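T-lymphoma invasion and metastasis-inducing protein 1 (Homo sapiens, PDB 4K2P) probably binds phosphoinositides and partner proteins such as Par-3 through its PH-CC-Ex domain, in signalling linked to tight junctions. Local coordinates at residues T7-A15 with E108-A119; F89-D97 with S234-T244. The protein carries 5 engineered substitutions. All coordinates share one frame; numbering follows the deposited sequence.

Contact 1: residues T7-A15 with E108-A119; sequences TVRKAGALA and ELENWITAIHSA
K10 and W112 make the heart of this contact, where the first strand of the PH domain meets the C-terminal helix that plugs one end of the beta barrel. Strand 10-15 and helix 108-119 run at 141° to each other, their axes 9.5 Å apart at closest approach. The aliphatic part of K10 lies over one face of the indole: CG sits 3.6 Å from the centroid of the six-membered ring of W112, a CH-pi contact almost on the ring normal. The chain then bends at chi2 (71°), which carries it across the ring toward E108. There K10 NZ gives a salt bridge of 2.9 Å to E108 OE2, meeting the carboxylate from above its plane. On the opposite face of the indole L14 CD1 packs 3.7 Å from W112 CZ2, so that lysine and leucine sandwich the ring. At its rim the strand backbone passes close by, with G12 N near W112 CZ2. Further along the helix, K10 CB packs 3.7 Å from A115 CB. R9 reaches over the last turn of 108-119: its chain runs extended through chi1 and chi2, then turns at chi3 (-69°) to lay one face of the guanidinium over S118 C and A119 N; R9 NH1 comes within 3.5 Å of S118 CB.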
# COMPACT_ATOMS: atom_id res chain seq x y z
N THR A 7 14.90 -16.85 7.24
CA THR A 7 16.14 -16.63 6.50
C THR A 7 15.92 -15.58 5.41
O THR A 7 15.28 -14.55 5.68
CB THR A 7 16.65 -17.96 5.89
OG1 THR A 7 15.65 -18.51 5.01
CG2 THR A 7 16.96 -18.98 6.98
N VAL A 8 16.38 -15.83 4.19
CA VAL A 8 16.11 -14.92 3.07
C VAL A 8 15.03 -15.50 2.15
O VAL A 8 15.20 -16.58 1.60
CB VAL A 8 17.40 -14.64 2.26
CG1 VAL A 8 17.11 -13.84 1.00
CG2 VAL A 8 18.40 -13.90 3.12
N ARG A 9 13.94 -14.76 1.97
CA ARG A 9 12.86 -15.19 1.09
C ARG A 9 13.18 -14.83 -0.35
O ARG A 9 12.89 -15.59 -1.27
CB ARG A 9 11.53 -14.56 1.52
CG ARG A 9 10.33 -15.00 0.67
CD ARG A 9 9.06 -14.25 1.06
NE ARG A 9 8.56 -14.63 2.39
CZ ARG A 9 7.62 -15.54 2.63
NH1 ARG A 9 7.05 -16.20 1.63
NH2 ARG A 9 7.24 -15.80 3.88
N LYS A 10 13.79 -13.67 -0.53
CA LYS A 10 14.12 -13.14 -1.86
C LYS A 10 15.20 -12.09 -1.72
O LYS A 10 15.13 -11.26 -0.82
CB LYS A 10 12.87 -12.54 -2.53
CG LYS A 10 13.10 -11.89 -3.88
CD LYS A 10 13.39 -12.94 -4.94
CE LYS A 10 13.43 -12.34 -6.34
NZ LYS A 10 13.89 -13.37 -7.30
N ALA A 11 16.19 -12.11 -2.60
CA ALA A 11 17.25 -11.10 -2.58
C ALA A 11 17.76 -10.84 -4.00
O ALA A 11 17.82 -11.76 -4.81
CB ALA A 11 18.38 -11.55 -1.67
N GLY A 12 18.12 -9.59 -4.29
CA GLY A 12 18.64 -9.25 -5.60
C GLY A 12 19.13 -7.82 -5.69
O GLY A 12 18.85 -7.01 -4.82
N ALA A 13 19.86 -7.52 -6.75
CA ALA A 13 20.36 -6.18 -7.00
C ALA A 13 19.25 -5.33 -7.62
O ALA A 13 18.66 -5.71 -8.63
CB ALA A 13 21.57 -6.24 -7.90
N LEU A 14 18.95 -4.20 -6.99
CA LEU A 14 17.91 -3.29 -7.43
C LEU A 14 18.40 -1.86 -7.43
O LEU A 14 19.19 -1.48 -6.57
CB LEU A 14 16.68 -3.39 -6.52
CG LEU A 14 15.96 -4.73 -6.45
CD1 LEU A 14 14.93 -4.74 -5.32
CD2 LEU A 14 15.32 -5.05 -7.79
N ALA A 15 17.93 -1.07 -8.39
CA ALA A 15 18.04 0.38 -8.30
C ALA A 15 16.88 0.86 -7.43
O ALA A 15 15.79 0.31 -7.52
CB ALA A 15 18.00 1.02 -9.68
N GLU A 108 11.12 -10.95 -13.28
CA GLU A 108 11.74 -10.66 -12.00
C GLU A 108 10.92 -9.67 -11.20
O GLU A 108 10.84 -9.75 -9.98
CB GLU A 108 13.15 -10.14 -12.21
CG GLU A 108 13.98 -10.12 -10.95
CD GLU A 108 14.26 -11.51 -10.38
OE1 GLU A 108 13.89 -12.53 -11.01
OE2 GLU A 108 14.87 -11.58 -9.30
N LEU A 109 10.29 -8.73 -11.90
CA LEU A 109 9.42 -7.77 -11.24
C LEU A 109 8.28 -8.50 -10.56
O LEU A 109 7.98 -8.25 -9.40
CB LEU A 109 8.88 -6.75 -12.25
CG LEU A 109 7.90 -5.69 -11.74
CD1 LEU A 109 8.03 -4.44 -12.58
CD2 LEU A 109 6.47 -6.19 -11.77
N GLU A 110 7.66 -9.43 -11.28
CA GLU A 110 6.55 -10.19 -10.74
C GLU A 110 7.00 -11.04 -9.56
O GLU A 110 6.25 -11.26 -8.63
CB GLU A 110 5.93 -11.09 -11.81
CG GLU A 110 5.05 -10.36 -12.82
CD GLU A 110 4.76 -11.20 -14.06
OE1 GLU A 110 5.24 -12.35 -14.13
OE2 GLU A 110 4.05 -10.71 -14.96
N ASN A 111 8.24 -11.52 -9.61
CA ASN A 111 8.76 -12.34 -8.52
C ASN A 111 8.96 -11.52 -7.24
O ASN A 111 8.74 -12.02 -6.14
CB ASN A 111 10.07 -13.00 -8.92
CG ASN A 111 9.86 -14.18 -9.84
OD1 ASN A 111 8.78 -14.77 -9.87
ND2 ASN A 111 10.89 -14.54 -10.60
N TRP A 112 9.37 -10.27 -7.39
CA TRP A 112 9.54 -9.38 -6.25
C TRP A 112 8.18 -9.05 -5.64
O TRP A 112 8.02 -9.04 -4.42
CB TRP A 112 10.28 -8.10 -6.65
CG TRP A 112 11.77 -8.20 -6.51
CD1 TRP A 112 12.70 -8.29 -7.53
CD2 TRP A 112 12.51 -8.24 -5.29
NE1 TRP A 112 13.97 -8.38 -7.00
CE2 TRP A 112 13.88 -8.35 -5.63
CE3 TRP A 112 12.15 -8.18 -3.94
CZ2 TRP A 112 14.88 -8.40 -4.66
CZ3 TRP A 112 13.16 -8.25 -2.99
CH2 TRP A 112 14.50 -8.35 -3.35
N ILE A 113 7.19 -8.80 -6.50
CA ILE A 113 5.85 -8.48 -6.01
C ILE A 113 5.30 -9.68 -5.25
O ILE A 113 4.72 -9.53 -4.17
CB ILE A 113 4.90 -8.09 -7.16
CG1 ILE A 113 5.30 -6.72 -7.71
CG2 ILE A 113 3.45 -8.04 -6.67
CD1 ILE A 113 4.47 -6.22 -8.86
N THR A 114 5.52 -10.87 -5.79
CA THR A 114 5.03 -12.10 -5.19
C THR A 114 5.68 -12.33 -3.84
O THR A 114 5.00 -12.67 -2.88
CB THR A 114 5.28 -13.29 -6.11
OG1 THR A 114 4.42 -13.18 -7.25
CG2 THR A 114 4.98 -14.61 -5.42
N ALA A 115 6.99 -12.11 -3.75
CA ALA A 115 7.73 -12.40 -2.52
C ALA A 115 7.33 -11.43 -1.41
O ALA A 115 7.17 -11.84 -0.26
CB ALA A 115 9.22 -12.32 -2.77
N ILE A 116 7.17 -10.16 -1.74
CA ILE A 116 6.88 -9.17 -0.71
C ILE A 116 5.46 -9.35 -0.19
O ILE A 116 5.22 -9.28 1.01
CB ILE A 116 7.08 -7.74 -1.22
CG1 ILE A 116 8.56 -7.50 -1.51
CG2 ILE A 116 6.61 -6.72 -0.17
CD1 ILE A 116 8.85 -6.28 -2.36
N HIS A 117 4.52 -9.62 -1.10
CA HIS A 117 3.13 -9.82 -0.73
C HIS A 117 2.96 -11.09 0.08
O HIS A 117 2.14 -11.16 0.98
CB HIS A 117 2.24 -9.86 -1.97
CG HIS A 117 1.93 -8.52 -2.53
ND1 HIS A 117 1.33 -8.33 -3.76
CD2 HIS A 117 2.14 -7.28 -2.02
CE1 HIS A 117 1.19 -7.04 -3.98
NE2 HIS A 117 1.67 -6.38 -2.94
N SER A 118 3.77 -12.10 -0.24
CA SER A 118 3.75 -13.36 0.50
C SER A 118 4.20 -13.14 1.93
O SER A 118 3.64 -13.70 2.86
CB SER A 118 4.63 -14.41 -0.17
OG SER A 118 4.02 -14.91 -1.34
N ALA A 119 5.23 -12.32 2.08
CA ALA A 119 5.75 -11.98 3.39
C ALA A 119 4.68 -11.24 4.19
O ALA A 119 4.51 -11.48 5.38
CB ALA A 119 7.01 -11.14 3.27

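Contact 2: residues F89-D97 with S234-T244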
# COMPACT_ATOMS: atom_id res chain seq x y z
N PHE A 89 8.81 -1.05 -10.04
CA PHE A 89 7.67 -1.27 -9.15
C PHE A 89 7.79 -0.36 -7.94
O PHE A 89 8.86 0.15 -7.66
CB PHE A 89 7.55 -2.74 -8.73
CG PHE A 89 8.78 -3.33 -8.08
CD1 PHE A 89 9.82 -3.83 -8.84
CD2 PHE A 89 8.87 -3.44 -6.70
CE1 PHE A 89 10.94 -4.39 -8.24
CE2 PHE A 89 9.97 -4.00 -6.10
CZ PHE A 89 11.01 -4.48 -6.87
N CYS A 90 6.68 -0.16 -7.24
CA CYS A 90 6.59 0.82 -6.16
C CYS A 90 6.02 0.14 -4.92
O CYS A 90 4.96 -0.48 -4.99
CB CYS A 90 5.72 2.01 -6.57
SG CYS A 90 5.50 3.26 -5.28
N LEU A 91 6.74 0.22 -3.81
CA LEU A 91 6.23 -0.25 -2.53
C LEU A 91 5.74 0.93 -1.72
O LEU A 91 6.46 1.91 -1.57
CB LEU A 91 7.31 -1.02 -1.75
CG LEU A 91 6.86 -1.67 -0.43
CD1 LEU A 91 7.62 -2.95 -0.16
CD2 LEU A 91 7.02 -0.73 0.75
N SER A 92 4.52 0.86 -1.22
CA SER A 92 4.03 1.83 -0.25
C SER A 92 3.77 1.08 1.05
O SER A 92 3.10 0.06 1.05
CB SER A 92 2.77 2.54 -0.75
OG SER A 92 1.85 1.62 -1.33
N ASN A 93 4.30 1.59 2.15
CA ASN A 93 4.27 0.87 3.41
C ASN A 93 3.07 1.28 4.26
O ASN A 93 2.18 1.96 3.79
CB ASN A 93 5.58 1.08 4.18
CG ASN A 93 5.73 2.48 4.71
OD1 ASN A 93 4.92 3.36 4.44
ND2 ASN A 93 6.78 2.70 5.49
N SER A 94 3.04 0.83 5.51
CA SER A 94 1.90 1.08 6.38
C SER A 94 1.94 2.47 7.02
O SER A 94 1.04 2.83 7.76
CB SER A 94 1.82 -0.00 7.46
OG SER A 94 2.92 0.08 8.34
N LEU A 95 3.00 3.23 6.75
CA LEU A 95 3.21 4.52 7.42
C LEU A 95 2.95 5.77 6.56
O LEU A 95 2.78 6.86 7.10
CB LEU A 95 4.65 4.60 7.95
CG LEU A 95 5.08 3.53 8.95
CD1 LEU A 95 6.50 3.80 9.44
CD2 LEU A 95 4.11 3.45 10.13
N GLY A 96 2.92 5.60 5.24
CA GLY A 96 2.74 6.73 4.34
C GLY A 96 3.97 7.00 3.48
O GLY A 96 4.02 7.99 2.75
N ASP A 97 4.96 6.12 3.59
CA ASP A 97 6.15 6.18 2.74
C ASP A 97 5.94 5.34 1.50
O ASP A 97 5.14 4.41 1.51
CB ASP A 97 7.38 5.64 3.47
CG ASP A 97 7.67 6.37 4.74
OD1 ASP A 97 7.90 7.58 4.67
OD2 ASP A 97 7.67 5.72 5.81
N SER A 234 -0.38 3.74 -5.42
CA SER A 234 0.68 3.94 -4.43
C SER A 234 0.52 5.23 -3.63
O SER A 234 0.77 5.25 -2.43
CB SER A 234 2.05 3.93 -5.11
OG SER A 234 2.31 2.65 -5.66
N SER A 235 0.13 6.32 -4.29
CA SER A 235 -0.05 7.59 -3.59
C SER A 235 -1.35 7.58 -2.78
O SER A 235 -1.43 8.17 -1.71
CB SER A 235 -0.04 8.75 -4.59
OG SER A 235 -1.12 8.65 -5.50
N PHE A 236 -2.36 6.90 -3.31
CA PHE A 236 -3.65 6.73 -2.64
C PHE A 236 -3.39 6.00 -1.33
O PHE A 236 -3.82 6.43 -0.26
CB PHE A 236 -4.60 5.95 -3.55
CG PHE A 236 -6.02 5.86 -3.05
CD1 PHE A 236 -6.45 6.54 -1.92
CD2 PHE A 236 -6.94 5.08 -3.73
CE1 PHE A 236 -7.76 6.45 -1.48
CE2 PHE A 236 -8.25 4.99 -3.30
CZ PHE A 236 -8.66 5.66 -2.17
N HIS A 237 -2.64 4.91 -1.42
CA HIS A 237 -2.31 4.10 -0.26
C HIS A 237 -1.51 4.91 0.74
O HIS A 237 -1.77 4.85 1.92
CB HIS A 237 -1.52 2.84 -0.63
CG HIS A 237 -1.24 1.97 0.55
ND1 HIS A 237 -0.11 1.20 0.67
CD2 HIS A 237 -1.96 1.75 1.68
CE1 HIS A 237 -0.13 0.54 1.82
NE2 HIS A 237 -1.25 0.86 2.45
N ALA A 238 -0.52 5.67 0.26
CA ALA A 238 0.33 6.44 1.16
C ALA A 238 -0.50 7.45 1.96
O ALA A 238 -0.28 7.63 3.16
CB ALA A 238 1.43 7.16 0.38
N LEU A 239 -1.45 8.09 1.29
CA LEU A 239 -2.29 9.09 1.93
C LEU A 239 -3.19 8.46 2.99
O LEU A 239 -3.35 8.98 4.08
CB LEU A 239 -3.12 9.82 0.87
CG LEU A 239 -2.30 10.74 -0.03
CD1 LEU A 239 -3.07 11.08 -1.30
CD2 LEU A 239 -1.93 12.01 0.72
N VAL A 240 -3.76 7.30 2.67
CA VAL A 240 -4.63 6.61 3.59
C VAL A 240 -3.86 6.10 4.80
O VAL A 240 -4.32 6.23 5.93
CB VAL A 240 -5.36 5.43 2.90
CG1 VAL A 240 -6.06 4.54 3.94
CG2 VAL A 240 -6.36 5.96 1.90
N ALA A 241 -2.69 5.51 4.56
CA ALA A 241 -1.89 4.92 5.62
C ALA A 241 -1.39 5.99 6.57
O ALA A 241 -1.24 5.75 7.76
CB ALA A 241 -0.73 4.12 5.04
N ALA A 242 -1.14 7.18 6.03
CA ALA A 242 -0.61 8.27 6.84
C ALA A 242 -1.63 8.74 7.90
O ALA A 242 -1.28 9.45 8.84
CB ALA A 242 -0.21 9.43 5.96
N ARG A 243 -2.90 8.36 7.73
CA ARG A 243 -3.92 8.73 8.70
C ARG A 243 -3.86 7.91 9.99
O ARG A 243 -4.38 8.34 11.02
CB ARG A 243 -5.31 8.60 8.10
CG ARG A 243 -5.53 9.45 6.88
CD ARG A 243 -6.81 9.03 6.20
NE ARG A 243 -6.99 9.67 4.91
CZ ARG A 243 -7.96 9.36 4.07
NH1 ARG A 243 -8.83 8.41 4.37
NH2 ARG A 243 -8.05 10.00 2.91
N THR A 244 -3.23 6.75 9.92
CA THR A 244 -3.12 5.87 11.09
C THR A 244 -1.70 5.86 11.63
O THR A 244 -1.39 6.55 12.60
CB THR A 244 -3.54 4.42 10.75
OG1 THR A 244 -2.68 3.90 9.73
CG2 THR A 244 -4.98 4.37 10.27
O HOH W 1 2.24 0.54 -3.90
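A strand end and the turn after it, on the PH barrel, receive the last helix of the CC-Ex region here. Strand 89-92 and helix 234-241 run almost parallel, 9° apart, and serine and histidine side chains do the polar work. S92 OG meets H237 ND1 at 2.8 Å, at the edge of the imidazole and close to its plane; either atom could be the donor. The serine hydroxyl stands between its backbone N and carbonyl carbon (chi1 44°), while H237 has CG anti to its own backbone N, and these two torsions bring the groups together. A water joins the same cluster, giving a hydrogen bond to C90 O and bonding to S92 OG and to S234 OG, the last at 2.7 Å. C90 SG packs against S234 CB at 3.5 Å.

Beyond the strand the contact changes to close packing of methyl groups and backbone. A241 CB rests 3.5 Å from S94 O, and G96 CA approaches A238 O at 3.4 Å in a CA-H...O contact. At the backbone angles of G96 (phi 113°) a CB would press on the carbonyl O of L95, and the A242 methyl is a second obstacle. N93 shapes this turn from within: its OD1 accepts from D97 N at 2.9 Å and more weakly from the amides of L95 and G96, while N93 ND2 donates to D97 OD2. M190 of helix 168-203 also touches H237. This is the beta-hairpin loop between antiparallel strands 88-92 and 98-102 of the PH barrel, with N93 OD1 accepting from the amides of its own turn and the CC-Ex helix packed against it.

How the contacts relate
Both contacts set a helix against the same PH sheet, but contact 1 belongs to the PH domain alone, whereas contact 2 joins it to the CC-Ex region. Their centres lie 19 Å apart, and contact 2 is much nearer the middle of the chain. Each is partly buried. Contact 1 works through an aromatic ring and long aliphatic chains with a charged pair; contact 2 relies on small residues, hydroxyls, an imidazole and a bridging water. They touch directly through the barrel interior: F89 CZ packs 3.7 Å from W112 CB, and L91 CD1 lies 3.9 Å from I116 CG2, linking the inner side of strand 89-92 to helix 108-119 while C90 and S92 point toward helix 234-241.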